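PDB 5HIU: GTPase activator-like protein from Chaetomium thermophilum, which probably acts as a GTPase activator as the TSC2 protein of the tuberous sclerosis complex, the helical N-terminal part of TSC2 forming this chain. Local coordinates for residues P263-Q266 / K267-W270; P300-N303 / R304-T308; Q320-L323 / R324-A327; V354-E357 / I358-I362; L430-R433 / V434-L437. All blocks are in the same frame, centred on the assembly; numbering follows the deposited sequence.

How the interactions relate
All five contacts are local ones within an elongated helical chain without strands, and they follow one another in sequence order. Interaction 1 starts helix 266-277. Interactions 2 and 3 lie at the two ends of helix 302-322, their centres about 29 Å apart, and interactions 4 and 5 sit on helices 352-366 and 423-441. Interaction 3 is the junction of the set: Trp270 of interaction 1 packs on its Lys321 and Lys325, while its Leu323 meets Leu361 of interaction 4. Interactions 4 and 5 have centres about 16 Å apart. The series thus illustrates how successive helices of the N-terminal part of TSC2 are started, ended and laid side by side.

Interaction 1. Residues P263-Q266 / K267-W270; sequences PSLQ and KEAW
The chain turns into helix 266-277 at Leu265, whose O accepts from Ala269 N at 3.0 Å, and the next i to i+4 bond follows from Trp270 N to Gln266 O at 2.9 Å. Just ahead, Gln266 N closes the short 3-10 turn on Pro263 O. Leu265 is the N-cap residue, but a hydrophobic one. Its CD2 branch crosses Glu268 obliquely, lying 4.1 Å from the carboxylate oxygen OE1 of Glu268, and its side chain is buried against Leu227 and Ile258 of the two preceding helices. Glu268 bends sharply at its second torsion (chi2 96°), which folds the carboxylate back alongside the start of the helix. A negative group there would probably be favoured by the helix dipole, and OE2 has a long, weak ion pair with Arg228. On the buried flank Ala269 turns its CB toward the cap, 3.6 Å from Leu265 O. Gln266 and Trp270 reach away from the cap, to neighbouring helices. The extended Gln266 chain carries NE2 to the carbonyl of His259, tying the new helix to helix 245-261. Trp270 has CG anti to its own N (chi1 166°), and this throws the indole away from the cap and toward Lys321, with which it makes a cation-pi contact. The whole is a helix N-terminus entered through a tight 3-10 turn, a short connection between successive helices of an alpha-solenoid-like array.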
loop_
_atom_site.group_PDB
_atom_site.type_symbol
_atom_site.label_atom_id
_atom_site.label_comp_id
_atom_site.label_asym_id
_atom_site.label_seq_id
_atom_site.Cartn_x
_atom_site.Cartn_y
_atom_site.Cartn_z
ATOM N N PRO A 263 9.575 8.883 4.911
ATOM C CA PRO A 263 10.902 8.472 4.468
ATOM C C PRO A 263 11.273 7.034 4.811
ATOM O O PRO A 263 11.910 6.377 4.002
ATOM C CB PRO A 263 11.841 9.471 5.185
ATOM C CG PRO A 263 11.042 10.035 6.308
ATOM C CD PRO A 263 9.634 10.061 5.794
ATOM N N SER A 264 10.870 6.548 5.985
ATOM C CA SER A 264 11.198 5.179 6.414
ATOM C C SER A 264 10.586 4.073 5.541
ATOM O O SER A 264 10.980 2.922 5.654
ATOM C CB SER A 264 10.726 4.955 7.848
ATOM O OG SER A 264 9.316 4.795 7.887
ATOM N N LEU A 265 9.595 4.414 4.717
ATOM C CA LEU A 265 8.994 3.473 3.773
ATOM C C LEU A 265 9.270 3.838 2.315
ATOM O O LEU A 265 8.613 3.324 1.411
ATOM C CB LEU A 265 7.486 3.418 3.996
ATOM C CG LEU A 265 7.079 2.792 5.328
ATOM C CD1 LEU A 265 5.579 2.900 5.521
ATOM C CD2 LEU A 265 7.521 1.346 5.408
ATOM N N GLN A 266 10.258 4.695 2.072
ATOM C CA GLN A 266 10.512 5.169 0.718
ATOM C C GLN A 266 10.912 4.027 -0.190
ATOM O O GLN A 266 10.429 3.931 -1.319
ATOM C CB GLN A 266 11.581 6.266 0.689
ATOM C CG GLN A 266 11.593 7.066 -0.603
ATOM C CD GLN A 266 12.638 8.183 -0.624
ATOM O OE1 GLN A 266 13.805 7.947 -0.955
ATOM N NE2 GLN A 266 12.220 9.408 -0.296
ATOM N N LYS A 267 11.792 3.164 0.288
ATOM C CA LYS A 267 12.272 2.052 -0.533
ATOM C C LYS A 267 11.116 1.081 -0.879
ATOM O O LYS A 267 10.906 0.738 -2.061
ATOM C CB LYS A 267 13.466 1.353 0.142
ATOM C CG LYS A 267 13.187 0.812 1.539
ATOM C CD LYS A 267 14.416 0.227 2.212
ATOM C CE LYS A 267 14.027 -0.562 3.458
ATOM N NZ LYS A 267 15.215 -0.885 4.298
ATOM N N GLU A 268 10.324 0.718 0.134
ATOM C CA GLU A 268 9.133 -0.106 -0.073
ATOM C C GLU A 268 8.168 0.469 -1.113
ATOM O O GLU A 268 7.727 -0.250 -1.994
ATOM C CB GLU A 268 8.384 -0.365 1.241
ATOM C CG GLU A 268 8.921 -1.542 2.052
ATOM C CD GLU A 268 9.885 -1.118 3.129
ATOM O OE1 GLU A 268 10.486 -0.029 3.001
ATOM O OE2 GLU A 268 10.033 -1.870 4.114
ATOM N N ALA A 269 7.851 1.757 -1.021
ATOM C CA ALA A 269 6.956 2.401 -1.982
ATOM C C ALA A 269 7.599 2.487 -3.365
ATOM O O ALA A 269 6.930 2.380 -4.392
ATOM C CB ALA A 269 6.574 3.813 -1.502
ATOM N N TRP A 270 8.897 2.721 -3.427
ATOM C CA TRP A 270 9.477 2.874 -4.735
ATOM C C TRP A 270 9.385 1.517 -5.418
ATOM O O TRP A 270 9.063 1.409 -6.612
ATOM C CB TRP A 270 10.914 3.379 -4.682
ATOM C CG TRP A 270 11.520 3.193 -5.987
ATOM C CD1 TRP A 270 12.484 2.310 -6.313
ATOM C CD2 TRP A 270 11.115 3.823 -7.192
ATOM N NE1 TRP A 270 12.732 2.364 -7.658
ATOM C CE2 TRP A 270 11.890 3.281 -8.224
ATOM C CE3 TRP A 270 10.158 4.788 -7.503
ATOM C CZ2 TRP A 270 11.762 3.688 -9.541
ATOM C CZ3 TRP A 270 10.020 5.182 -8.818
ATOM C CH2 TRP A 270 10.825 4.650 -9.816
#

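Interaction 2. Residues P300-N303 / R304-T308; sequences PDKN and REKDT
Asp301 OD1 is gripped by two backbone N-H groups, Asn303 N at 2.7 Å and Arg304 N at 3.4 Å, and both bonds are weak. The first is short but strongly bent, at 130°, whereas the second is straighter and long. The carboxylate comes to them because its CG stands anti to the backbone N (chi1 -171°). This is the classical N-cap: an aspartate right before helix 302-322 takes up amides of the first turn that have no earlier carbonyl to bond, while Asp301 O receives Glu305 N at 2.9 Å. The Arg304 chain passes the same aspartate with its aliphatic part, CG lying 3.8 Å from Asp301 CB. That chain bends at chi2; the guanidinium stands 75° from the carboxylate plane, and their charged atoms are not in contact. On another flank Lys302 and Lys306 run alongside each other, pointing the same way, with CE of Lys302 4.2 Å from CD of Lys306. Their like charges, Lys302 NZ to Lys306 NZ 4.8 Å, probably disfavour one another mildly on this exposed surface. Asp307 N bonds to Asn303 O, and the Asp307 carboxylate forms a salt bridge through OD1 to Arg310, farther along the helix.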
loop_
_atom_site.group_PDB
_atom_site.type_symbol
_atom_site.label_atom_id
_atom_site.label_comp_id
_atom_site.label_asym_id
_atom_site.label_seq_id
_atom_site.Cartn_x
_atom_site.Cartn_y
_atom_site.Cartn_z
ATOM N N PRO A 300 -7.107 29.551 -3.904
ATOM C CA PRO A 300 -7.418 30.348 -2.703
ATOM C C PRO A 300 -7.710 29.532 -1.432
ATOM O O PRO A 300 -7.305 29.933 -0.340
ATOM C CB PRO A 300 -8.674 31.131 -3.110
ATOM C CG PRO A 300 -8.577 31.260 -4.589
ATOM C CD PRO A 300 -7.803 30.066 -5.097
ATOM N N ASP A 301 -8.427 28.418 -1.576
ATOM C CA ASP A 301 -8.648 27.479 -0.472
ATOM C C ASP A 301 -7.350 26.719 -0.135
ATOM O O ASP A 301 -6.883 25.894 -0.933
ATOM C CB ASP A 301 -9.759 26.487 -0.846
ATOM C CG ASP A 301 -10.202 25.613 0.324
ATOM O OD1 ASP A 301 -9.345 25.043 1.029
ATOM O OD2 ASP A 301 -11.425 25.485 0.532
ATOM N N LYS A 302 -6.794 26.981 1.049
ATOM C CA LYS A 302 -5.539 26.339 1.472
ATOM C C LYS A 302 -5.665 24.841 1.797
ATOM O O LYS A 302 -4.645 24.153 1.857
ATOM C CB LYS A 302 -4.893 27.086 2.653
ATOM C CG LYS A 302 -3.580 26.468 3.132
ATOM C CD LYS A 302 -2.726 27.411 3.958
ATOM C CE LYS A 302 -1.367 26.789 4.250
ATOM N NZ LYS A 302 -0.438 27.781 4.858
ATOM N N ASN A 303 -6.879 24.326 2.006
ATOM C CA ASN A 303 -7.060 22.863 2.090
ATOM C C ASN A 303 -6.762 22.202 0.723
ATOM O O ASN A 303 -6.110 21.154 0.653
ATOM C CB ASN A 303 -8.461 22.483 2.598
ATOM C CG ASN A 303 -8.688 22.866 4.057
ATOM O OD1 ASN A 303 -7.978 22.401 4.948
ATOM N ND2 ASN A 303 -9.696 23.702 4.309
ATOM N N ARG A 304 -7.213 22.852 -0.353
ATOM C CA ARG A 304 -6.921 22.422 -1.728
ATOM C C ARG A 304 -5.448 22.649 -2.043
ATOM O O ARG A 304 -4.715 21.689 -2.272
ATOM C CB ARG A 304 -7.779 23.184 -2.749
ATOM C CG ARG A 304 -9.281 23.114 -2.521
ATOM C CD ARG A 304 -9.851 21.738 -2.819
ATOM N NE ARG A 304 -11.313 21.787 -2.840
ATOM C CZ ARG A 304 -12.111 20.809 -3.264
ATOM N NH1 ARG A 304 -11.603 19.666 -3.726
ATOM N NH2 ARG A 304 -13.432 20.985 -3.230
ATOM N N GLU A 305 -5.016 23.916 -2.030
ATOM C CA GLU A 305 -3.618 24.277 -2.313
ATOM C C GLU A 305 -2.695 23.187 -1.760
ATOM O O GLU A 305 -1.828 22.700 -2.468
ATOM C CB GLU A 305 -3.258 25.668 -1.740
ATOM C CG GLU A 305 -2.048 26.383 -2.382
ATOM C CD GLU A 305 -1.941 27.893 -2.013
ATOM O OE1 GLU A 305 -2.630 28.355 -1.073
ATOM O OE2 GLU A 305 -1.166 28.644 -2.661
ATOM N N LYS A 306 -2.912 22.766 -0.519
ATOM C CA LYS A 306 -2.060 21.746 0.081
ATOM C C LYS A 306 -2.384 20.346 -0.416
ATOM O O LYS A 306 -1.474 19.533 -0.613
ATOM C CB LYS A 306 -2.152 21.770 1.601
ATOM C CG LYS A 306 -0.790 21.694 2.268
ATOM C CD LYS A 306 -0.662 22.803 3.288
ATOM C CE LYS A 306 0.767 22.978 3.758
ATOM N NZ LYS A 306 0.771 23.163 5.233
ATOM N N ASP A 307 -3.672 20.054 -0.589
ATOM C CA ASP A 307 -4.094 18.767 -1.153
ATOM C C ASP A 307 -3.385 18.495 -2.476
ATOM O O ASP A 307 -2.835 17.412 -2.673
ATOM C CB ASP A 307 -5.622 18.703 -1.348
ATOM C CG ASP A 307 -6.364 18.226 -0.104
ATOM O OD1 ASP A 307 -5.813 17.395 0.652
ATOM O OD2 ASP A 307 -7.512 18.677 0.105
ATOM N N THR A 308 -3.388 19.483 -3.368
ATOM C CA THR A 308 -2.715 19.343 -4.658
ATOM C C THR A 308 -1.190 19.480 -4.566
ATOM O O THR A 308 -0.473 18.838 -5.336
ATOM C CB THR A 308 -3.245 20.364 -5.686
ATOM O OG1 THR A 308 -4.678 20.307 -5.724
ATOM C CG2 THR A 308 -2.675 20.070 -7.083
#

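Interaction 3. Residues Q320-L323 / R324-A327; sequences QKLL and RKTA
Arg324, Lys325 and Lys321 contribute most of the surface buried where the chain leaves helix 302-322. Arg324 doubles back along the last turn. Its chain is extended from CG to NE, and CG of Arg324 passes 3.5 Å from Gln320 O. The far end lies side by side with Gln320 and points the same way: Arg324 NH2 is 3.6 Å from Gln320 NE2, the amide and guanidinium planes standing 81° apart. Both of these nitrogens are donors, and the approach is packing, oblique to the guanidinium. The first torsion (chi1 -51°) lays CG of Lys325 3.1 Å from Leu322 O, and a bend at chi2 then turns the rest of the chain. Lys325 NZ comes within 4.6 Å of Lys321 NZ, a pair of like charges. The pairing would probably cost something, though carbonyl oxygens at the helix C-terminus may offset part of it. Trp270 packs against Lys325. Leu323, by contrast, is buried on Leu361 of helix 352-366. The backbone carries these side chains through two overlapping i to i+3 bonds, Arg324 N to Lys321 O at 3.2 Å and Lys325 N to Leu322 O at 2.8 Å. The second closes a type I beta turn from Leu322 to Lys325; together they end the helix, and the chain leaves in extended form through Lys325 and Thr326, a helix C-terminus running out into a loop.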
loop_
_atom_site.group_PDB
_atom_site.type_symbol
_atom_site.label_atom_id
_atom_site.label_comp_id
_atom_site.label_asym_id
_atom_site.label_seq_id
_atom_site.Cartn_x
_atom_site.Cartn_y
_atom_site.Cartn_z
ATOM N N GLN A 320 11.812 12.209 -10.114
ATOM C CA GLN A 320 13.255 12.263 -10.018
ATOM C C GLN A 320 13.807 10.860 -10.052
ATOM O O GLN A 320 14.815 10.605 -10.662
ATOM C CB GLN A 320 13.662 12.948 -8.727
ATOM C CG GLN A 320 15.148 12.928 -8.460
ATOM C CD GLN A 320 15.511 13.817 -7.289
ATOM O OE1 GLN A 320 14.920 14.892 -7.076
ATOM N NE2 GLN A 320 16.479 13.377 -6.513
ATOM N N LYS A 321 13.125 9.950 -9.386
ATOM C CA LYS A 321 13.542 8.555 -9.352
ATOM C C LYS A 321 13.273 7.890 -10.717
ATOM O O LYS A 321 14.152 7.234 -11.277
ATOM C CB LYS A 321 12.826 7.850 -8.200
ATOM C CG LYS A 321 13.372 6.485 -7.820
ATOM C CD LYS A 321 14.802 6.495 -7.295
ATOM C CE LYS A 321 15.336 5.066 -7.142
ATOM N NZ LYS A 321 16.823 4.996 -7.044
ATOM N N LEU A 322 12.087 8.117 -11.277
ATOM C CA LEU A 322 11.765 7.566 -12.575
ATOM C C LEU A 322 12.733 8.009 -13.655
ATOM O O LEU A 322 13.230 7.181 -14.404
ATOM C CB LEU A 322 10.342 7.934 -12.998
ATOM C CG LEU A 322 9.788 7.141 -14.197
ATOM C CD1 LEU A 322 10.082 5.648 -14.104
ATOM C CD2 LEU A 322 8.288 7.332 -14.328
ATOM N N LEU A 323 13.026 9.304 -13.712
ATOM C CA LEU A 323 13.898 9.866 -14.741
ATOM C C LEU A 323 15.330 9.327 -14.767
ATOM O O LEU A 323 16.062 9.631 -15.696
ATOM C CB LEU A 323 13.965 11.379 -14.605
ATOM C CG LEU A 323 12.700 12.106 -15.049
ATOM C CD1 LEU A 323 12.635 13.477 -14.405
ATOM C CD2 LEU A 323 12.640 12.231 -16.560
ATOM N N ARG A 324 15.756 8.562 -13.768
ATOM C CA ARG A 324 17.053 7.894 -13.851
ATOM C C ARG A 324 16.956 6.575 -14.616
ATOM O O ARG A 324 17.973 5.894 -14.832
ATOM C CB ARG A 324 17.587 7.582 -12.470
ATOM C CG ARG A 324 17.607 8.736 -11.500
ATOM C CD ARG A 324 18.165 8.221 -10.191
ATOM N NE ARG A 324 18.131 9.246 -9.165
ATOM C CZ ARG A 324 18.963 10.278 -9.108
ATOM N NH1 ARG A 324 19.910 10.434 -10.030
ATOM N NH2 ARG A 324 18.840 11.169 -8.124
ATOM N N LYS A 325 15.745 6.201 -15.017
ATOM C CA LYS A 325 15.540 4.934 -15.686
ATOM C C LYS A 325 15.564 5.033 -17.208
ATOM O O LYS A 325 15.504 6.124 -17.785
ATOM C CB LYS A 325 14.242 4.314 -15.206
ATOM C CG LYS A 325 14.119 4.244 -13.694
ATOM C CD LYS A 325 15.236 3.448 -13.038
ATOM C CE LYS A 325 15.059 3.485 -11.537
ATOM N NZ LYS A 325 15.995 2.573 -10.842
ATOM N N THR A 326 15.671 3.855 -17.831
ATOM C CA THR A 326 15.877 3.689 -19.278
ATOM C C THR A 326 14.894 2.669 -19.847
ATOM O O THR A 326 14.557 1.694 -19.174
ATOM C CB THR A 326 17.279 3.123 -19.575
ATOM O OG1 THR A 326 17.397 1.834 -18.959
ATOM C CG2 THR A 326 18.377 4.060 -19.061
ATOM N N ALA A 327 14.478 2.870 -21.098
ATOM C CA ALA A 327 13.530 1.968 -21.777
ATOM C C ALA A 327 13.917 0.491 -21.666
ATOM O O ALA A 327 13.042 -0.373 -21.568
ATOM C CB ALA A 327 13.397 2.354 -23.242
#

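Interaction 4. Residues V354-E357 / I358-I362; sequences VATE and ILRLI
The side chains of Arg360 and Glu357 lie side by side, pointing the same way, with guanidinium and carboxylate planes 54° apart. At the guanidinium edge, in its plane, sits Glu357 OE1, 3.9 Å from Arg360 NE. The other oxygen, Glu357 OE2, approaches obliquely and makes the salt bridge to Arg360 NH2 at 2.7 Å. As a hydrogen bond that link is weak, because the N-H is bent well off line at 129°. Thr356 CG2 also lies obliquely to the same group, at the limit of contact. Glu357 reaches this position by a bend at chi2 (-54°), and Arg360 is curled at chi2 and chi3 to meet it. The pair thus bridges i to i+3, and Arg360 also touches Gln320 of helix 302-322. Elsewhere the contact is largely apolar and mostly buried. Ile358 CG1 lies 3.5 Å from Val354 O and meets Val354 CG1 at 4.4 Å, while Leu359 CG rests 3.4 Å from Ala355 O. The backbone bonds of the helix include Leu361 N to Glu357 O at 2.8 Å. Three neighbours take up the surfaces: helix 302-322 receives Glu357, Ile358 and Leu361, helix 383-391 receives Ile358 and Ile362, and helix 423-441 receives Ala355, Thr356, Leu359 and Arg360. Wrapped in this way, with a salt bridge along one edge, the segment is as expected for a helix packed between neighbours in an alpha-solenoid-like array.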
loop_
_atom_site.group_PDB
_atom_site.type_symbol
_atom_site.label_atom_id
_atom_site.label_comp_id
_atom_site.label_asym_id
_atom_site.label_seq_id
_atom_site.Cartn_x
_atom_site.Cartn_y
_atom_site.Cartn_z
ATOM N N VAL A 354 10.398 23.032 -1.442
ATOM C CA VAL A 354 9.811 22.715 -2.773
ATOM C C VAL A 354 10.678 23.228 -3.921
ATOM O O VAL A 354 11.049 22.481 -4.829
ATOM C CB VAL A 354 8.411 23.327 -2.958
ATOM C CG1 VAL A 354 7.969 23.286 -4.423
ATOM C CG2 VAL A 354 7.407 22.614 -2.074
ATOM N N ALA A 355 10.971 24.514 -3.897
ATOM C CA ALA A 355 11.967 25.044 -4.781
ATOM C C ALA A 355 13.191 24.139 -4.725
ATOM O O ALA A 355 13.755 23.818 -5.760
ATOM C CB ALA A 355 12.333 26.469 -4.373
ATOM N N THR A 356 13.598 23.721 -3.525
ATOM C CA THR A 356 14.739 22.805 -3.389
ATOM C C THR A 356 14.536 21.502 -4.191
ATOM O O THR A 356 15.494 20.998 -4.788
ATOM C CB THR A 356 15.050 22.471 -1.909
ATOM O OG1 THR A 356 15.186 23.683 -1.159
ATOM C CG2 THR A 356 16.347 21.669 -1.771
ATOM N N GLU A 357 13.305 20.970 -4.209
ATOM C CA GLU A 357 12.989 19.722 -4.942
ATOM C C GLU A 357 12.982 19.928 -6.454
ATOM O O GLU A 357 13.700 19.224 -7.175
ATOM C CB GLU A 357 11.658 19.102 -4.481
ATOM C CG GLU A 357 11.714 18.521 -3.080
ATOM C CD GLU A 357 12.857 17.518 -2.907
ATOM O OE1 GLU A 357 12.720 16.334 -3.350
ATOM O OE2 GLU A 357 13.896 17.912 -2.321
ATOM N N ILE A 358 12.193 20.893 -6.926
ATOM C CA ILE A 358 12.246 21.304 -8.335
ATOM C C ILE A 358 13.691 21.270 -8.827
ATOM O O ILE A 358 13.991 20.658 -9.844
ATOM C CB ILE A 358 11.716 22.734 -8.564
ATOM C CG1 ILE A 358 10.226 22.855 -8.201
ATOM C CG2 ILE A 358 11.926 23.131 -10.022
ATOM C CD1 ILE A 358 9.262 22.292 -9.229
ATOM N N LEU A 359 14.568 21.931 -8.082
ATOM C CA LEU A 359 15.981 21.964 -8.389
ATOM C C LEU A 359 16.595 20.578 -8.332
ATOM O O LEU A 359 17.340 20.193 -9.231
ATOM C CB LEU A 359 16.744 22.884 -7.422
ATOM C CG LEU A 359 16.616 24.414 -7.547
ATOM C CD1 LEU A 359 17.618 25.124 -6.634
ATOM C CD2 LEU A 359 16.811 24.869 -8.987
ATOM N N ARG A 360 16.314 19.830 -7.272
ATOM C CA ARG A 360 16.970 18.525 -7.080
ATOM C C ARG A 360 16.684 17.604 -8.259
ATOM O O ARG A 360 17.556 16.868 -8.706
ATOM C CB ARG A 360 16.601 17.883 -5.722
ATOM C CG ARG A 360 16.915 16.383 -5.622
ATOM C CD ARG A 360 17.482 15.891 -4.296
ATOM N NE ARG A 360 16.656 16.292 -3.153
ATOM C CZ ARG A 360 17.112 16.918 -2.062
ATOM N NH1 ARG A 360 18.410 17.197 -1.911
ATOM N NH2 ARG A 360 16.264 17.254 -1.096
ATOM N N LEU A 361 15.468 17.679 -8.771
ATOM C CA LEU A 361 15.082 16.955 -9.979
ATOM C C LEU A 361 15.968 17.400 -11.135
ATOM O O LEU A 361 16.702 16.597 -11.719
ATOM C CB LEU A 361 13.601 17.218 -10.307
ATOM C CG LEU A 361 12.949 16.315 -11.349
ATOM C CD1 LEU A 361 11.461 16.220 -11.089
ATOM C CD2 LEU A 361 13.208 16.758 -12.785
ATOM N N ILE A 362 15.937 18.699 -11.413
ATOM C CA ILE A 362 16.718 19.274 -12.500
ATOM C C ILE A 362 18.186 18.903 -12.315
ATOM O O ILE A 362 18.853 18.518 -13.263
ATOM C CB ILE A 362 16.521 20.803 -12.614
ATOM C CG1 ILE A 362 15.055 21.133 -12.961
ATOM C CG2 ILE A 362 17.425 21.386 -13.696
ATOM C CD1 ILE A 362 14.726 22.616 -12.899
#

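Interaction 5. Residues L430-R433 / V434-L437; sequences LILR and VENL
Leu430 and Val434 form the tight side of this turn, CD1 of Leu430 3.9 Å from CG2 of Val434. Between their backbones Val434 N bonds to Leu430 O at 2.7 Å and almost straight (177°). Both side chains are buried, Leu430 against Phe454 and Phe366 and Val434 against Leu455 and Phe386. Leu437 continues the buried side. Its CD2 lies over one face of the Arg433 guanidinium, offset toward the rim and 4.0 Å from Arg433 NH2. The extended far end of Arg433, past its bend at chi2, sends NE to the carbonyl of Phe366. Helix 423-441 is in this way an amphipathic helix of the helical array, fitted on its apolar side between helices 352-366, 383-391 and 448-459. The outer side is looser and more polar. Leu432, exposed, lies alongside Asn436, pointing the same way, with CG of Leu432 3.8 Å from Asn436 OD1. Ile431 lies at the boundary, touching Phe454 and Val458 of helix 448-459. Glu435, extended with CG anti to its backbone N (chi1 -178°), reaches back to Ile431 and Leu432: Glu435 OE1 is 3.9 Å from Ile431 CG2, and Glu435 OE2 is 4.0 Å from Leu432 CD1. Within this turn the carboxylate oxygens lie beside methyl groups; Glu435 N bonds to Ile431 O at 2.7 Å.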
loop_
_atom_site.group_PDB
_atom_site.type_symbol
_atom_site.label_atom_id
_atom_site.label_comp_id
_atom_site.label_asym_id
_atom_site.label_seq_id
_atom_site.Cartn_x
_atom_site.Cartn_y
_atom_site.Cartn_z
ATOM N N LEU A 430 24.065 22.937 -9.247
ATOM C CA LEU A 430 23.730 23.103 -10.663
ATOM C C LEU A 430 24.736 24.013 -11.403
ATOM O O LEU A 430 25.297 23.656 -12.448
ATOM C CB LEU A 430 22.322 23.682 -10.783
ATOM C CG LEU A 430 21.720 23.778 -12.182
ATOM C CD1 LEU A 430 21.697 22.424 -12.881
ATOM C CD2 LEU A 430 20.315 24.363 -12.075
ATOM N N ILE A 431 24.960 25.194 -10.854
ATOM C CA ILE A 431 25.986 26.055 -11.387
ATOM C C ILE A 431 27.228 25.212 -11.645
ATOM O O ILE A 431 27.730 25.188 -12.765
ATOM C CB ILE A 431 26.296 27.250 -10.447
ATOM C CG1 ILE A 431 25.080 28.200 -10.331
ATOM C CG2 ILE A 431 27.534 28.003 -10.921
ATOM C CD1 ILE A 431 24.212 28.279 -11.574
ATOM N N LEU A 432 27.694 24.481 -10.638
ATOM C CA LEU A 432 28.928 23.718 -10.799
ATOM C C LEU A 432 28.824 22.756 -11.981
ATOM O O LEU A 432 29.744 22.670 -12.798
ATOM C CB LEU A 432 29.306 22.957 -9.519
ATOM C CG LEU A 432 30.711 22.325 -9.535
ATOM C CD1 LEU A 432 31.810 23.372 -9.615
ATOM C CD2 LEU A 432 30.940 21.435 -8.327
ATOM N N ARG A 433 27.700 22.056 -12.073
ATOM C CA ARG A 433 27.485 21.083 -13.145
ATOM C C ARG A 433 27.396 21.730 -14.533
ATOM O O ARG A 433 28.032 21.262 -15.466
ATOM C CB ARG A 433 26.219 20.274 -12.882
ATOM C CG ARG A 433 25.930 19.196 -13.911
ATOM C CD ARG A 433 27.088 18.222 -14.086
ATOM N NE ARG A 433 26.740 17.159 -15.030
ATOM C CZ ARG A 433 27.600 16.285 -15.550
ATOM N NH1 ARG A 433 28.885 16.319 -15.222
ATOM N NH2 ARG A 433 27.168 15.365 -16.405
ATOM N N VAL A 434 26.596 22.789 -14.657
ATOM C CA VAL A 434 26.431 23.494 -15.921
ATOM C C VAL A 434 27.757 24.107 -16.337
ATOM O O VAL A 434 28.116 24.152 -17.515
ATOM C CB VAL A 434 25.390 24.616 -15.800
ATOM C CG1 VAL A 434 25.435 25.536 -17.018
ATOM C CG2 VAL A 434 24.000 24.025 -15.629
ATOM N N GLU A 435 28.462 24.593 -15.334
ATOM C CA GLU A 435 29.806 25.096 -15.490
ATOM C C GLU A 435 30.735 24.023 -16.037
ATOM O O GLU A 435 31.497 24.272 -16.963
ATOM C CB GLU A 435 30.273 25.569 -14.128
ATOM C CG GLU A 435 31.639 26.183 -14.064
ATOM C CD GLU A 435 31.864 26.844 -12.721
ATOM O OE1 GLU A 435 31.107 27.781 -12.390
ATOM O OE2 GLU A 435 32.783 26.415 -11.998
ATOM N N ASN A 436 30.659 22.828 -15.470
ATOM C CA ASN A 436 31.475 21.704 -15.928
ATOM C C ASN A 436 31.145 21.248 -17.331
ATOM O O ASN A 436 32.038 20.827 -18.063
ATOM C CB ASN A 436 31.328 20.490 -14.999
ATOM C CG ASN A 436 32.180 20.587 -13.753
ATOM O OD1 ASN A 436 31.698 20.343 -12.649
ATOM N ND2 ASN A 436 33.454 20.919 -13.921
ATOM N N LEU A 437 29.864 21.289 -17.687
ATOM C CA LEU A 437 29.429 20.825 -18.996
ATOM C C LEU A 437 30.016 21.707 -20.081
ATOM O O LEU A 437 30.504 21.212 -21.092
ATOM C CB LEU A 437 27.916 20.821 -19.094
ATOM C CG LEU A 437 27.250 19.653 -18.365
ATOM C CD1 LEU A 437 25.791 19.985 -18.144
ATOM C CD2 LEU A 437 27.357 18.337 -19.119
#